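PDB 3MWF: iron-regulated ABC transporter siderophore-binding protein SirA, which binds the iron-loaded siderophore staphyloferrin B and probably hands it to an ABC transporter for uptake into Staphylococcus aureus. Local coordinates for residues V25-G30 and D85-S90. Sequence-based numbering, arbitrary orientation.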
ATOM      1  N   VAL A  25      -8.584  16.132  -6.083  1.00 16.29           N
ATOM      2  CA  VAL A  25      -9.185  15.404  -4.974  1.00 15.22           C
ATOM      3  C   VAL A  25      -8.706  13.967  -5.107  1.00 15.29           C
ATOM      4  O   VAL A  25      -8.864  13.362  -6.160  1.00 15.54           O
ATOM      5  CB  VAL A  25     -10.722  15.488  -4.990  1.00 14.63           C
ATOM      6  CG1 VAL A  25     -11.340  14.489  -4.002  1.00 15.48           C
ATOM      7  CG2 VAL A  25     -11.166  16.927  -4.660  1.00 14.79           C
ATOM      8  N   THR A  26      -8.135  13.432  -4.029  1.00 13.90           N
ATOM      9  CA  THR A  26      -7.574  12.076  -4.026  1.00 12.47           C
ATOM     10  C   THR A  26      -8.429  11.167  -3.179  1.00 12.08           C
ATOM     11  O   THR A  26      -8.665  11.445  -1.996  1.00 13.22           O
ATOM     12  CB  THR A  26      -6.102  12.091  -3.543  1.00 12.92           C
ATOM     13  OG1 THR A  26      -5.993  12.892  -2.350  1.00 12.09           O
ATOM     14  CG2 THR A  26      -5.205  12.650  -4.617  1.00 13.02           C
ATOM     15  N   LEU A  27      -8.895  10.066  -3.779  1.00 11.42           N
ATOM     16  CA  LEU A  27      -9.881   9.168  -3.140  1.00 10.46           C
ATOM     17  C   LEU A  27      -9.320   7.857  -2.609  1.00 10.69           C
ATOM     18  O   LEU A  27     -10.080   6.984  -2.223  1.00 11.62           O
ATOM     19  CB  LEU A  27     -11.035   8.867  -4.110  1.00 10.02           C
ATOM     20  CG  LEU A  27     -11.789  10.133  -4.566  1.00 11.53           C
ATOM     21  CD1 LEU A  27     -12.961   9.727  -5.447  1.00 11.47           C
ATOM     22  CD2 LEU A  27     -12.308  10.930  -3.377  1.00 13.25           C
ATOM     23  N   TYR A  28      -7.995   7.716  -2.613  1.00 10.77           N
ATOM     24  CA  TYR A  28      -7.395   6.662  -1.798  1.00 12.04           C
ATOM     25  C   TYR A  28      -6.074   7.121  -1.196  1.00 11.53           C
ATOM     26  O   TYR A  28      -5.451   8.032  -1.715  1.00 11.69           O
ATOM     27  CB  TYR A  28      -7.244   5.355  -2.587  1.00 11.34           C
ATOM     28  CG  TYR A  28      -6.434   5.374  -3.847  1.00 11.88           C
ATOM     29  CD1 TYR A  28      -7.045   5.658  -5.081  1.00 10.38           C
ATOM     30  CD2 TYR A  28      -5.089   4.983  -3.845  1.00 11.79           C
ATOM     31  CE1 TYR A  28      -6.305   5.594  -6.275  1.00 11.93           C
ATOM     32  CE2 TYR A  28      -4.341   4.939  -5.027  1.00 12.63           C
ATOM     33  CZ  TYR A  28      -4.970   5.208  -6.237  1.00 12.78           C
ATOM     34  OH  TYR A  28      -4.270   5.154  -7.421  1.00 14.33           O
ATOM     35  N   GLN A  29      -5.652   6.471  -0.104  1.00 11.07           N
ATOM     36  CA  GLN A  29      -4.485   6.950   0.651  1.00 11.89           C
ATOM     37  C   GLN A  29      -3.271   7.178  -0.238  1.00 12.15           C
ATOM     38  O   GLN A  29      -2.584   8.186  -0.117  1.00 12.36           O
ATOM     39  CB  GLN A  29      -4.103   5.897   1.708  1.00 11.42           C
ATOM     40  CG  GLN A  29      -5.286   5.323   2.512  1.00 10.81           C
ATOM     41  CD  GLN A  29      -5.982   6.367   3.358  1.00 14.97           C
ATOM     42  OE1 GLN A  29      -5.336   7.113   4.083  1.00 14.34           O
ATOM     43  NE2 GLN A  29      -7.320   6.433   3.257  1.00 12.37           N
ATOM     44  N   GLY A  30      -2.968   6.213  -1.108  1.00 12.56           N
ATOM     45  CA  GLY A  30      -1.738   6.285  -1.903  1.00 12.84           C
ATOM     46  C   GLY A  30      -1.768   7.428  -2.897  1.00 12.72           C
ATOM     47  O   GLY A  30      -0.736   7.985  -3.201  1.00 13.26           O
ATOM     48  N   ASP A  85     -10.637  20.169 -10.314  1.00 18.90           N
ATOM     49  CA  ASP A  85     -10.414  19.985 -11.741  1.00 20.09           C
ATOM     50  C   ASP A  85      -9.880  18.590 -12.085  1.00 18.56           C
ATOM     51  O   ASP A  85      -9.736  18.256 -13.264  1.00 18.78           O
ATOM     52  CB  ASP A  85      -9.573  21.116 -12.356  1.00 20.81           C
ATOM     53  CG  ASP A  85      -8.334  21.442 -11.584  1.00 24.90           C
ATOM     54  OD1 ASP A  85      -7.783  20.562 -10.890  1.00 27.09           O
ATOM     55  OD2 ASP A  85      -7.870  22.601 -11.689  1.00 26.45           O
ATOM     56  N   LEU A  86      -9.606  17.780 -11.058  1.00 17.51           N
ATOM     57  CA  LEU A  86      -9.175  16.397 -11.259  1.00 16.48           C
ATOM     58  C   LEU A  86      -9.530  15.577 -10.028  1.00 16.50           C
ATOM     59  O   LEU A  86      -9.291  16.022  -8.888  1.00 15.91           O
ATOM     60  CB  LEU A  86      -7.664  16.324 -11.491  1.00 17.29           C
ATOM     61  CG  LEU A  86      -7.079  14.921 -11.723  1.00 18.60           C
ATOM     62  CD1 LEU A  86      -7.644  14.312 -13.026  1.00 19.58           C
ATOM     63  CD2 LEU A  86      -5.571  14.984 -11.754  1.00 20.02           C
ATOM     64  N   ILE A  87     -10.136  14.416 -10.255  1.00 15.04           N
ATOM     65  CA  ILE A  87     -10.394  13.458  -9.177  1.00 14.93           C
ATOM     66  C   ILE A  87      -9.590  12.205  -9.474  1.00 14.99           C
ATOM     67  O   ILE A  87      -9.611  11.715 -10.597  1.00 14.88           O
ATOM     68  CB  ILE A  87     -11.895  13.131  -9.049  1.00 14.61           C
ATOM     69  CG1 ILE A  87     -12.662  14.427  -8.734  1.00 14.83           C
ATOM     70  CG2 ILE A  87     -12.157  12.001  -7.988  1.00 14.50           C
ATOM     71  CD1 ILE A  87     -14.169  14.297  -8.976  1.00 14.37           C
ATOM     72  N   VAL A  88      -8.875  11.683  -8.468  1.00 14.65           N
ATOM     73  CA  VAL A  88      -8.141  10.426  -8.655  1.00 14.86           C
ATOM     74  C   VAL A  88      -8.872   9.339  -7.842  1.00 14.78           C
ATOM     75  O   VAL A  88      -9.003   9.431  -6.606  1.00 14.52           O
ATOM     76  CB  VAL A  88      -6.640  10.520  -8.195  1.00 15.10           C
ATOM     77  CG1 VAL A  88      -5.910   9.189  -8.410  1.00 15.56           C
ATOM     78  CG2 VAL A  88      -5.897  11.631  -8.952  1.00 16.87           C
ATOM     79  N   ALA A  89      -9.360   8.326  -8.555  1.00 13.38           N
ATOM     80  CA  ALA A  89     -10.239   7.303  -7.993  1.00 13.12           C
ATOM     81  C   ALA A  89      -9.585   5.952  -8.236  1.00 12.65           C
ATOM     82  O   ALA A  89      -8.530   5.891  -8.865  1.00 12.70           O
ATOM     83  CB  ALA A  89     -11.622   7.333  -8.679  1.00 13.92           C
ATOM     84  N   SER A  90     -10.215   4.907  -7.710  1.00 12.67           N
ATOM     85  CA  SER A  90      -9.801   3.522  -7.982  1.00 12.70           C
ATOM     86  C   SER A  90     -11.037   2.704  -8.360  1.00 13.61           C
ATOM     87  O   SER A  90     -12.157   2.989  -7.895  1.00 13.22           O
ATOM     88  CB  SER A  90      -9.108   2.911  -6.743  1.00 11.83           C
ATOM     89  OG  SER A  90     -10.022   2.732  -5.662  1.00 11.40           O
TER
HETATM   90  O   HOH W   1     -10.366   5.277  -4.431  1.00 12.63           O
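Val25 and Thr26 pair in parallel with Ile87 and Val88 through the backbone hydrogen bonds Val25 N to Leu86 O and Val88 N to Val25 O, each 2.9 Å. Leu27, just past its strand, lies across from Ala89 and keeps one more, Leu27 N to Val88 O. Val25 O also takes a CA-H...O contact from Ile87 CA.

Val25 and Ile87 share one face of the sheet; next to them Leu27 CD1 meets Ile87 CG2 at 3.5 Å, and Leu101 of helix 98-104 touches Leu27 and Ala89. Thr26 and Val88 lie on the other face, against Met123 of helix 116-127.

Tyr28 CG sits between its backbone N and carbonyl carbon (chi1 58°), turning the ring onto 86-90. Ala89 O meets the ring edge in plane, 3.4 Å from Tyr28 CE1, while Ser90 CB lies obliquely, 3.8 Å from Tyr28 CD1. Tyr28 OH hydrogen-bonds to Thr110 OG1 and Thr119 OG1, fixing the ring's far end.

A water 2.8 Å from Ser90 OG donates a weak bond to Leu27 O.

In this Rossmann-like lobe both strands lead into helices, 29-37 after the N-cap Tyr28 and 91-94 after the N-cap Ser90. The Ser90 side chain lies about 7 Å from the bound siderophore, and its OG accepts from Arg93 N, consistent with a second-shell role in placing that pocket residue.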